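Local atomic coordinates of Sodium/sialic acid symporter SiaT (Proteus mirabilis, PDB entry 5NV9), a protein that uses the sodium gradient across the bacterial inner membrane to drive uptake of the sialic acid N-acetylneuraminic acid, taking in two sodium ions with each sugar. Residues 133-144 with 388-399; 161-170 with 337-348. All coordinates share one frame; numbering follows the deposited sequence.

Contact 1 (133-144 with 388-399). With SLB (N-acetyl-beta-neuraminic acid), chain D.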
loop_
_atom_site.group_PDB
_atom_site.type_symbol
_atom_site.label_atom_id
_atom_site.label_comp_id
_atom_site.label_asym_id
_atom_site.label_seq_id
_atom_site.Cartn_x
_atom_site.Cartn_y
_atom_site.Cartn_z
ATOM N N ILE A 133 8.309 2.901 6.981
ATOM C CA ILE A 133 9.732 2.844 6.681
ATOM C C ILE A 133 10.143 1.498 6.068
ATOM O O ILE A 133 10.879 1.469 5.050
ATOM C CB ILE A 133 10.565 3.138 7.902
ATOM C CG1 ILE A 133 10.307 4.576 8.371
ATOM C CG2 ILE A 133 12.056 2.920 7.602
ATOM C CD1 ILE A 133 11.128 5.604 7.640
ATOM N N GLY A 134 9.658 0.394 6.646
ATOM C CA GLY A 134 9.804 -0.903 6.030
ATOM C C GLY A 134 9.133 -1.071 4.658
ATOM O O GLY A 134 9.713 -1.677 3.752
ATOM N N ARG A 135 7.902 -0.584 4.495
ATOM C CA ARG A 135 7.187 -0.806 3.249
ATOM C C ARG A 135 7.933 -0.151 2.061
ATOM O O ARG A 135 8.027 -0.767 0.977
ATOM C CB ARG A 135 5.708 -0.350 3.367
ATOM C CG ARG A 135 4.907 -0.344 2.077
ATOM C CD ARG A 135 3.497 0.132 2.355
ATOM N NE ARG A 135 2.737 0.531 1.177
ATOM C CZ ARG A 135 2.248 -0.306 0.285
ATOM N NH1 ARG A 135 2.422 -1.628 0.446
ATOM N NH2 ARG A 135 1.585 0.178 -0.791
ATOM N N VAL A 136 8.452 1.065 2.278
ATOM C CA VAL A 136 9.230 1.775 1.302
ATOM C C VAL A 136 10.493 0.957 0.908
ATOM O O VAL A 136 10.817 0.821 -0.336
ATOM C CB VAL A 136 9.670 3.155 1.803
ATOM C CG1 VAL A 136 10.689 3.790 0.864
ATOM C CG2 VAL A 136 8.483 4.082 1.953
ATOM N N ALA A 137 11.215 0.454 1.926
ATOM C CA ALA A 137 12.466 -0.323 1.698
ATOM C C ALA A 137 12.174 -1.594 0.899
ATOM O O ALA A 137 12.843 -1.883 -0.083
ATOM C CB ALA A 137 13.167 -0.655 2.996
ATOM N N ILE A 138 11.092 -2.247 1.246
ATOM C CA ILE A 138 10.651 -3.450 0.576
ATOM C C ILE A 138 10.229 -3.188 -0.854
ATOM O O ILE A 138 10.575 -3.974 -1.750
ATOM C CB ILE A 138 9.575 -4.187 1.391
ATOM C CG1 ILE A 138 10.243 -4.770 2.652
ATOM C CG2 ILE A 138 8.999 -5.351 0.599
ATOM C CD1 ILE A 138 9.353 -5.543 3.606
ATOM N N ILE A 139 9.481 -2.095 -1.069
ATOM C CA ILE A 139 8.939 -1.774 -2.374
ATOM C C ILE A 139 10.148 -1.518 -3.305
ATOM O O ILE A 139 10.154 -1.906 -4.442
ATOM C CB ILE A 139 7.997 -0.567 -2.367
ATOM C CG1 ILE A 139 6.606 -0.994 -1.889
ATOM C CG2 ILE A 139 7.858 0.004 -3.767
ATOM C CD1 ILE A 139 5.691 0.174 -1.565
ATOM N N THR A 140 11.126 -0.790 -2.789
ATOM C CA THR A 140 12.314 -0.416 -3.534
ATOM C C THR A 140 13.205 -1.639 -3.863
ATOM O O THR A 140 13.662 -1.818 -4.990
ATOM C CB THR A 140 13.030 0.674 -2.734
ATOM O OG1 THR A 140 12.127 1.762 -2.571
ATOM C CG2 THR A 140 14.280 1.113 -3.405
ATOM N N TYR A 141 13.404 -2.487 -2.871
ATOM C CA TYR A 141 14.085 -3.770 -3.005
ATOM C C TYR A 141 13.503 -4.669 -4.067
ATOM O O TYR A 141 14.270 -5.115 -4.922
ATOM C CB TYR A 141 14.137 -4.482 -1.639
ATOM C CG TYR A 141 14.822 -5.841 -1.685
ATOM C CD1 TYR A 141 16.161 -5.946 -2.002
ATOM C CD2 TYR A 141 14.126 -7.001 -1.406
ATOM C CE1 TYR A 141 16.796 -7.182 -2.056
ATOM C CE2 TYR A 141 14.750 -8.239 -1.447
ATOM C CZ TYR A 141 16.088 -8.316 -1.775
ATOM O OH TYR A 141 16.729 -9.534 -1.815
ATOM N N LEU A 142 12.177 -4.930 -4.042
ATOM C CA LEU A 142 11.532 -5.750 -5.053
ATOM C C LEU A 142 11.669 -5.175 -6.475
ATOM O O LEU A 142 11.895 -5.913 -7.399
ATOM C CB LEU A 142 10.043 -5.914 -4.831
ATOM C CG LEU A 142 9.501 -6.509 -3.567
ATOM C CD1 LEU A 142 8.004 -6.732 -3.810
ATOM C CD2 LEU A 142 10.216 -7.796 -3.205
ATOM N N THR A 143 11.513 -3.861 -6.621
ATOM C CA THR A 143 11.607 -3.209 -7.908
ATOM C C THR A 143 13.000 -3.435 -8.487
ATOM O O THR A 143 13.146 -3.752 -9.671
ATOM C CB THR A 143 11.279 -1.692 -7.751
ATOM O OG1 THR A 143 10.053 -1.547 -7.032
ATOM C CG2 THR A 143 11.190 -0.946 -9.055
ATOM N N VAL A 144 14.015 -3.232 -7.656
ATOM C CA VAL A 144 15.391 -3.511 -8.022
ATOM C C VAL A 144 15.599 -5.007 -8.383
ATOM O O VAL A 144 16.217 -5.323 -9.396
ATOM C CB VAL A 144 16.396 -3.088 -6.912
ATOM C CG1 VAL A 144 17.799 -3.607 -7.236
ATOM C CG2 VAL A 144 16.434 -1.576 -6.759
ATOM N N SER A 388 14.936 4.896 4.581
ATOM C CA SER A 388 14.252 3.895 3.754
ATOM C C SER A 388 15.173 3.398 2.667
ATOM O O SER A 388 15.168 2.209 2.343
ATOM C CB SER A 388 13.032 4.498 3.058
ATOM O OG SER A 388 11.876 4.211 3.776
ATOM N N SER A 389 15.937 4.341 2.115
ATOM C CA SER A 389 16.877 4.096 1.035
ATOM C C SER A 389 18.100 3.311 1.459
ATOM O O SER A 389 18.520 2.414 0.731
ATOM C CB SER A 389 17.336 5.404 0.427
ATOM O OG SER A 389 16.270 6.042 -0.242
ATOM N N LEU A 390 18.684 3.673 2.603
ATOM C CA LEU A 390 19.790 2.890 3.170
ATOM C C LEU A 390 19.343 1.450 3.388
ATOM O O LEU A 390 20.033 0.489 2.966
ATOM C CB LEU A 390 20.243 3.486 4.500
ATOM C CG LEU A 390 20.770 4.903 4.407
ATOM C CD1 LEU A 390 21.205 5.399 5.772
ATOM C CD2 LEU A 390 21.903 4.923 3.428
ATOM N N ALA A 391 18.189 1.284 4.039
ATOM C CA ALA A 391 17.677 -0.044 4.242
ATOM C C ALA A 391 17.598 -0.778 2.893
ATOM O O ALA A 391 18.105 -1.891 2.762
ATOM C CB ALA A 391 16.342 -0.022 4.920
ATOM N N ALA A 392 17.032 -0.128 1.877
ATOM C CA ALA A 392 16.950 -0.725 0.566
ATOM C C ALA A 392 18.316 -1.045 0.006
ATOM O O ALA A 392 18.495 -2.098 -0.570
ATOM C CB ALA A 392 16.174 0.173 -0.399
ATOM N N ILE A 393 19.286 -0.162 0.150
ATOM C CA ILE A 393 20.634 -0.521 -0.250
ATOM C C ILE A 393 21.160 -1.775 0.496
ATOM O O ILE A 393 21.815 -2.624 -0.126
ATOM C CB ILE A 393 21.638 0.638 -0.073
ATOM C CG1 ILE A 393 21.460 1.681 -1.187
ATOM C CG2 ILE A 393 23.061 0.091 -0.108
ATOM C CD1 ILE A 393 21.924 3.070 -0.803
ATOM N N TRP A 394 20.885 -1.877 1.802
ATOM C CA TRP A 394 21.352 -2.985 2.610
ATOM C C TRP A 394 20.697 -4.294 2.126
ATOM O O TRP A 394 21.378 -5.313 1.935
ATOM C CB TRP A 394 21.131 -2.627 4.098
ATOM C CG TRP A 394 21.260 -3.678 5.192
ATOM C CD1 TRP A 394 21.863 -4.901 5.120
ATOM C CD2 TRP A 394 20.806 -3.541 6.569
ATOM N NE1 TRP A 394 21.791 -5.542 6.346
ATOM C CE2 TRP A 394 21.142 -4.734 7.245
ATOM C CE3 TRP A 394 20.145 -2.518 7.284
ATOM C CZ2 TRP A 394 20.832 -4.948 8.587
ATOM C CZ3 TRP A 394 19.838 -2.733 8.629
ATOM C CH2 TRP A 394 20.188 -3.942 9.265
ATOM N N LEU A 395 19.402 -4.258 1.870
ATOM C CA LEU A 395 18.682 -5.449 1.395
ATOM C C LEU A 395 19.221 -5.968 0.067
ATOM O O LEU A 395 19.279 -7.175 -0.163
ATOM C CB LEU A 395 17.186 -5.171 1.255
ATOM C CG LEU A 395 16.386 -5.096 2.557
ATOM C CD1 LEU A 395 14.994 -4.497 2.316
ATOM C CD2 LEU A 395 16.288 -6.469 3.230
ATOM N N VAL A 396 19.615 -5.036 -0.794
ATOM C CA VAL A 396 20.132 -5.347 -2.105
ATOM C C VAL A 396 21.531 -5.973 -1.998
ATOM O O VAL A 396 21.720 -7.129 -2.403
ATOM C CB VAL A 396 20.107 -4.099 -3.032
ATOM C CG1 VAL A 396 20.833 -4.375 -4.326
ATOM C CG2 VAL A 396 18.677 -3.708 -3.350
ATOM N N LEU A 397 22.482 -5.246 -1.418
ATOM C CA LEU A 397 23.889 -5.648 -1.464
ATOM C C LEU A 397 24.256 -6.835 -0.557
ATOM O O LEU A 397 25.236 -7.525 -0.829
ATOM C CB LEU A 397 24.802 -4.436 -1.176
ATOM C CG LEU A 397 24.711 -3.321 -2.226
ATOM C CD1 LEU A 397 25.576 -2.127 -1.873
ATOM C CD2 LEU A 397 25.052 -3.831 -3.628
ATOM N N SER A 398 23.476 -7.095 0.489
ATOM C CA SER A 398 23.798 -8.156 1.436
ATOM C C SER A 398 23.335 -9.527 0.949
ATOM O O SER A 398 24.098 -10.479 0.935
ATOM C CB SER A 398 23.136 -7.868 2.773
ATOM O OG SER A 398 21.743 -8.100 2.664
ATOM N N ASP A 399 22.066 -9.630 0.586
ATOM C CA ASP A 399 21.486 -10.887 0.109
ATOM C C ASP A 399 20.087 -10.592 -0.427
ATOM O O ASP A 399 19.890 -9.583 -1.124
ATOM C CB ASP A 399 21.462 -11.966 1.219
ATOM C CG ASP A 399 21.397 -11.371 2.644
ATOM O OD1 ASP A 399 20.815 -10.279 2.803
ATOM O OD2 ASP A 399 21.927 -11.978 3.608
HETATM C C1 SLB D . 0.579 -3.684 -2.750
HETATM C C2 SLB D . -0.664 -4.062 -1.993
HETATM C C3 SLB D . -0.465 -5.422 -1.366
HETATM C C4 SLB D . -1.764 -5.987 -0.748
HETATM C C5 SLB D . -2.767 -6.055 -1.899
HETATM C C6 SLB D . -2.952 -4.654 -2.518
HETATM C C7 SLB D . -3.925 -4.598 -3.704
HETATM C C8 SLB D . -4.037 -3.205 -4.267
HETATM C C9 SLB D . -5.127 -3.117 -5.334
HETATM C C10 SLB D . -4.624 -7.680 -1.938
HETATM C C11 SLB D . -6.081 -7.830 -1.586
HETATM N N5 SLB D . -4.066 -6.568 -1.438
HETATM O O1A SLB D . 0.634 -3.962 -3.997
HETATM O O1B SLB D . 1.549 -3.145 -2.093
HETATM O O2 SLB D . -0.976 -3.077 -0.967
HETATM O O4 SLB D . -1.550 -7.333 -0.197
HETATM O O6 SLB D . -1.702 -4.157 -2.990
HETATM O O7 SLB D . -3.471 -5.433 -4.774
HETATM O O8 SLB D . -4.311 -2.279 -3.223
HETATM O O9 SLB D . -6.450 -3.353 -4.790
HETATM O O10 SLB D . -4.021 -8.482 -2.670
#

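Contact 2 (161-170 with 337-348). With NA (sodium ion), chain B; NA (sodium ion), chain C.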
loop_
_atom_site.group_PDB
_atom_site.type_symbol
_atom_site.label_atom_id
_atom_site.label_comp_id
_atom_site.label_asym_id
_atom_site.label_seq_id
_atom_site.Cartn_x
_atom_site.Cartn_y
_atom_site.Cartn_z
ATOM N N LEU A 161 17.463 6.355 -9.033
ATOM C CA LEU A 161 16.312 6.552 -9.927
ATOM C C LEU A 161 14.937 6.213 -9.312
ATOM O O LEU A 161 13.947 6.948 -9.509
ATOM C CB LEU A 161 16.504 5.745 -11.202
ATOM C CG LEU A 161 17.681 6.141 -12.109
ATOM C CD1 LEU A 161 17.562 5.320 -13.343
ATOM C CD2 LEU A 161 17.652 7.609 -12.483
ATOM N N ILE A 162 14.843 5.104 -8.604
ATOM C CA ILE A 162 13.552 4.740 -7.996
ATOM C C ILE A 162 13.213 5.611 -6.775
ATOM O O ILE A 162 12.092 6.151 -6.656
ATOM C CB ILE A 162 13.500 3.253 -7.559
ATOM C CG1 ILE A 162 13.624 2.317 -8.758
ATOM C CG2 ILE A 162 12.198 2.944 -6.844
ATOM C CD1 ILE A 162 14.129 0.949 -8.390
ATOM N N SER A 163 14.180 5.724 -5.864
ATOM C CA SER A 163 13.934 6.235 -4.529
ATOM C C SER A 163 14.332 7.715 -4.398
ATOM O O SER A 163 13.525 8.561 -3.973
ATOM C CB SER A 163 14.637 5.323 -3.494
ATOM O OG SER A 163 13.921 5.351 -2.259
ATOM N N LEU A 164 15.537 8.064 -4.807
ATOM C CA LEU A 164 16.015 9.421 -4.555
ATOM C C LEU A 164 15.170 10.442 -5.317
ATOM O O LEU A 164 14.720 11.448 -4.788
ATOM C CB LEU A 164 17.500 9.523 -4.893
ATOM C CG LEU A 164 18.263 10.481 -3.984
ATOM C CD1 LEU A 164 19.750 10.273 -4.221
ATOM C CD2 LEU A 164 17.861 11.940 -4.184
ATOM N N LEU A 165 14.939 10.159 -6.577
ATOM C CA LEU A 165 14.107 10.994 -7.395
ATOM C C LEU A 165 12.689 11.142 -6.847
ATOM O O LEU A 165 12.120 12.247 -6.885
ATOM C CB LEU A 165 14.058 10.475 -8.846
ATOM C CG LEU A 165 15.305 10.738 -9.694
ATOM C CD1 LEU A 165 14.956 10.472 -11.153
ATOM C CD2 LEU A 165 15.859 12.151 -9.520
ATOM N N CYS A 166 12.114 10.031 -6.387
ATOM C CA CYS A 166 10.811 10.057 -5.705
ATOM C C CYS A 166 10.793 11.007 -4.484
ATOM O O CYS A 166 9.864 11.829 -4.330
ATOM C CB CYS A 166 10.409 8.648 -5.261
ATOM S SG CYS A 166 8.704 8.554 -4.700
ATOM N N ILE A 167 11.852 10.935 -3.674
ATOM C CA ILE A 167 12.035 11.790 -2.511
ATOM C C ILE A 167 12.021 13.277 -2.898
ATOM O O ILE A 167 11.453 14.069 -2.197
ATOM C CB ILE A 167 13.361 11.441 -1.724
ATOM C CG1 ILE A 167 13.198 10.111 -1.013
ATOM C CG2 ILE A 167 13.726 12.530 -0.714
ATOM C CD1 ILE A 167 14.475 9.482 -0.504
ATOM N N ILE A 168 12.650 13.629 -4.006
ATOM C CA ILE A 168 12.784 15.007 -4.415
ATOM C C ILE A 168 11.437 15.602 -4.798
ATOM O O ILE A 168 11.029 16.622 -4.238
ATOM C CB ILE A 168 13.856 15.153 -5.511
ATOM C CG1 ILE A 168 15.227 14.965 -4.853
ATOM C CG2 ILE A 168 13.774 16.543 -6.138
ATOM C CD1 ILE A 168 16.322 14.677 -5.835
ATOM N N TYR A 169 10.694 14.927 -5.672
ATOM C CA TYR A 169 9.384 15.454 -6.078
ATOM C C TYR A 169 8.394 15.420 -4.940
ATOM O O TYR A 169 7.543 16.273 -4.887
ATOM C CB TYR A 169 8.823 14.820 -7.378
ATOM C CG TYR A 169 8.177 13.426 -7.301
ATOM C CD1 TYR A 169 6.960 13.201 -6.636
ATOM C CD2 TYR A 169 8.721 12.370 -7.990
ATOM C CE1 TYR A 169 6.370 11.934 -6.618
ATOM C CE2 TYR A 169 8.134 11.085 -7.951
ATOM C CZ TYR A 169 6.955 10.871 -7.269
ATOM O OH TYR A 169 6.396 9.578 -7.248
ATOM N N THR A 170 8.486 14.440 -4.039
ATOM C CA THR A 170 7.567 14.347 -2.871
ATOM C C THR A 170 7.823 15.517 -1.912
ATOM O O THR A 170 6.925 16.257 -1.542
ATOM C CB THR A 170 7.721 12.992 -2.116
ATOM O OG1 THR A 170 7.389 11.896 -2.979
ATOM C CG2 THR A 170 6.807 12.912 -0.930
ATOM N N PHE A 337 8.051 1.414 -12.427
ATOM C CA PHE A 337 8.443 2.577 -11.655
ATOM C C PHE A 337 7.207 3.305 -11.087
ATOM O O PHE A 337 7.205 3.708 -9.926
ATOM C CB PHE A 337 9.253 3.553 -12.462
ATOM C CG PHE A 337 10.731 3.267 -12.508
ATOM C CD1 PHE A 337 11.224 2.118 -13.161
ATOM C CD2 PHE A 337 11.633 4.189 -11.986
ATOM C CE1 PHE A 337 12.584 1.901 -13.252
ATOM C CE2 PHE A 337 13.010 3.973 -12.093
ATOM C CZ PHE A 337 13.487 2.845 -12.732
ATOM N N ALA A 338 6.202 3.535 -11.906
ATOM C CA ALA A 338 5.055 4.298 -11.422
ATOM C C ALA A 338 4.310 3.557 -10.272
ATOM O O ALA A 338 3.804 4.213 -9.343
ATOM C CB ALA A 338 4.096 4.633 -12.533
ATOM N N ALA A 339 4.218 2.209 -10.339
ATOM C CA ALA A 339 3.639 1.402 -9.223
ATOM C C ALA A 339 4.433 1.560 -7.914
ATOM O O ALA A 339 3.866 1.735 -6.829
ATOM C CB ALA A 339 3.480 -0.055 -9.602
ATOM N N ALA A 340 5.750 1.507 -8.022
ATOM C CA ALA A 340 6.645 1.669 -6.881
ATOM C C ALA A 340 6.577 3.092 -6.275
ATOM O O ALA A 340 6.310 3.264 -5.067
ATOM C CB ALA A 340 8.018 1.349 -7.335
ATOM N N GLN A 341 6.791 4.109 -7.121
ATOM C CA GLN A 341 6.858 5.496 -6.714
ATOM C C GLN A 341 5.572 6.114 -6.178
ATOM O O GLN A 341 5.621 6.916 -5.290
ATOM C CB GLN A 341 7.409 6.330 -7.861
ATOM C CG GLN A 341 8.875 5.999 -8.125
ATOM C CD GLN A 341 9.474 6.739 -9.304
ATOM O OE1 GLN A 341 8.836 6.905 -10.348
ATOM N NE2 GLN A 341 10.752 7.175 -9.151
ATOM N N SER A 342 4.417 5.765 -6.720
ATOM C CA SER A 342 3.223 6.242 -6.189
ATOM C C SER A 342 3.009 5.722 -4.733
ATOM O O SER A 342 2.337 6.336 -3.966
ATOM C CB SER A 342 2.043 5.801 -7.073
ATOM O OG SER A 342 2.098 4.405 -7.328
ATOM N N SER A 343 3.548 4.569 -4.404
ATOM C CA SER A 343 3.419 4.006 -3.029
ATOM C C SER A 343 4.469 4.604 -2.096
ATOM O O SER A 343 4.156 4.993 -0.952
ATOM C CB SER A 343 3.537 2.464 -3.108
ATOM O OG SER A 343 2.366 1.932 -3.762
ATOM N N ILE A 344 5.700 4.731 -2.623
ATOM C CA ILE A 344 6.783 5.365 -1.883
ATOM C C ILE A 344 6.469 6.862 -1.512
ATOM O O ILE A 344 6.670 7.308 -0.336
ATOM C CB ILE A 344 8.104 5.298 -2.613
ATOM C CG1 ILE A 344 8.581 3.849 -2.703
ATOM C CG2 ILE A 344 9.171 6.146 -1.929
ATOM C CD1 ILE A 344 9.741 3.706 -3.652
ATOM N N SER A 345 5.930 7.600 -2.462
ATOM C CA SER A 345 5.707 9.004 -2.227
ATOM C C SER A 345 4.631 9.179 -1.138
ATOM O O SER A 345 4.769 10.029 -0.239
ATOM C CB SER A 345 5.291 9.662 -3.501
ATOM O OG SER A 345 3.991 9.198 -3.871
ATOM N N SER A 346 3.548 8.397 -1.221
ATOM C CA SER A 346 2.488 8.466 -0.257
ATOM C C SER A 346 2.904 8.055 1.141
ATOM O O SER A 346 2.393 8.616 2.119
ATOM C CB SER A 346 1.283 7.563 -0.628
ATOM O OG SER A 346 0.693 7.984 -1.813
ATOM N N SER A 347 3.755 7.032 1.226
ATOM C CA SER A 347 4.243 6.541 2.492
ATOM C C SER A 347 5.170 7.608 3.131
ATOM O O SER A 347 5.088 7.844 4.347
ATOM C CB SER A 347 5.027 5.211 2.330
ATOM O OG SER A 347 4.198 4.053 2.212
ATOM N N LEU A 348 6.029 8.261 2.339
ATOM C CA LEU A 348 6.908 9.345 2.895
ATOM C C LEU A 348 6.128 10.564 3.415
ATOM O O LEU A 348 6.349 11.045 4.561
ATOM C CB LEU A 348 7.933 9.825 1.898
ATOM C CG LEU A 348 9.050 8.854 1.447
ATOM C CD1 LEU A 348 9.901 9.517 0.340
ATOM C CD2 LEU A 348 9.922 8.377 2.563
HETATM NA NA NA B . 1.844 2.420 -6.030
HETATM NA NA NA C . 1.578 8.553 -3.766
#

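Contact 1 (133-144 with 388-399)
Behind the sialic acid site, on the helix that carries Arg135, a knob-into-hole contact seats Ala137 among Ser388, Ala391, Ala392 and Leu395. Ala137 CB lies 3.8 Å from Ala391 CB, and alanines at the crossing let the CA atoms of Ala137 and Ala392 approach to 4.6 Å. One turn down, Ser388 OG donates a hydrogen bond to Ile133 O (3.2 Å), lying in the carbonyl plane on a lone pair. That serine is squeezed against Val136, whose CG1 is only 3.3 Å from Ser388 CB. These are two transmembrane helices of the LeuT fold, crossing at -44° with their axes 8.1 Å apart. Arg135 leaves the opposite flank as an extended chain and sends NH1 to the carboxylate O1B of the bound N-acetylneuraminic acid (3.1 Å, N-H...O angle 161°), in the plane of the guanidinium group; Ile139 CD1 covers one face of that group, and NH2 bonds to Thr58 O. Toward the periplasm Tyr141 takes over. With CG anti to the backbone N (chi1 179°), its ring reaches the partner helix, Leu395 CB lying over one face, a CH-pi contact 4.0 Å from the centroid, while Val396 CG2 meets the edge in plane at CD1. The hydroxyl, Tyr141 OH, donates to Asp399 O at the poorly ordered end of segment 388-399.

Contact 2 (161-170 with 337-348)
Gln341 and Ile162 meet behind the two sodium sites, whose ligands on helix 337-348 lie mostly on the flank away from helix 161-170. The contact is tightest around Gln341 and Ser345. Extended beyond CG, the Gln341 side chain stretches to the other helix, where NE2 donates to Ile162 O (3.0 Å, N-H...O angle 164°); the acceptor lies close to the amide plane, but the donor is tilted from the carbonyl plane. The bond falls at a wider pi-type turn, 161-164, and Tyr17 holds the other end of the amide, OE1. Next along, Cys166 SG packs against Ile344 CG2 (3.7 Å) and the backbone of Gln341 and Ser345, while Thr170 OG1 presses on Ser345 CB at 3.1 Å. That hydroxyl also bonds back to Cys166 O from above the carbonyl plane. In this LeuT-fold transporter the same helix, 337-348, supplies ligands to both sodium ions. Ala339 O, Ser342 OG and Ser343 OG bind one at Na2, completed by Ala56 and Leu59; Ser342 O, Ser345 OG and Ser346 OG bind the other at Na3, completed by Asp182. Ser345 bridges from the contact to the second ion: its OG, turned between its backbone N and carbonyl carbon (chi1 68°), donates to Gln341 O. The same OG binds the sodium of the Na3 site, 2.5 Å away. Packing is looser at the Phe337 end, though still buried: Ile162 CG1 stands over one ring face, 4.2 Å from the centroid, and Leu161 CB lies at the edge. At the far end Thr170 CG2 stays 4.3 Å from Leu348 CB; the one close touch is where the Ile167 and Leu348 side chains cross at about a right angle, Ile167 CG1 3.6 Å from Leu348 CD1.

Overall arrangement
The centres of contacts 1 and 2 lie about 13 Å apart, and their four segments belong to the hash motif of the LeuT fold. Along the chain the order is 133-144, 161-170, 337-348, 388-399, so contact 1 joins the outer pair and contact 2 the inner pair. Helices 118-151 and 155-203 are consecutive, as are 328-361 and 370-398. The contacts also touch: Ser389 OG and Ser163 OG lie 3.2 Å apart, probably hydrogen-bonded, and Ile139 CD1 packs on Ser343 CB. Arg135, which holds the sugar carboxylate, packs its NH2 3.5 Å from Ser343 OG of the Na2 site, placing substrate and ion sites side by side, consistent with coupled transport.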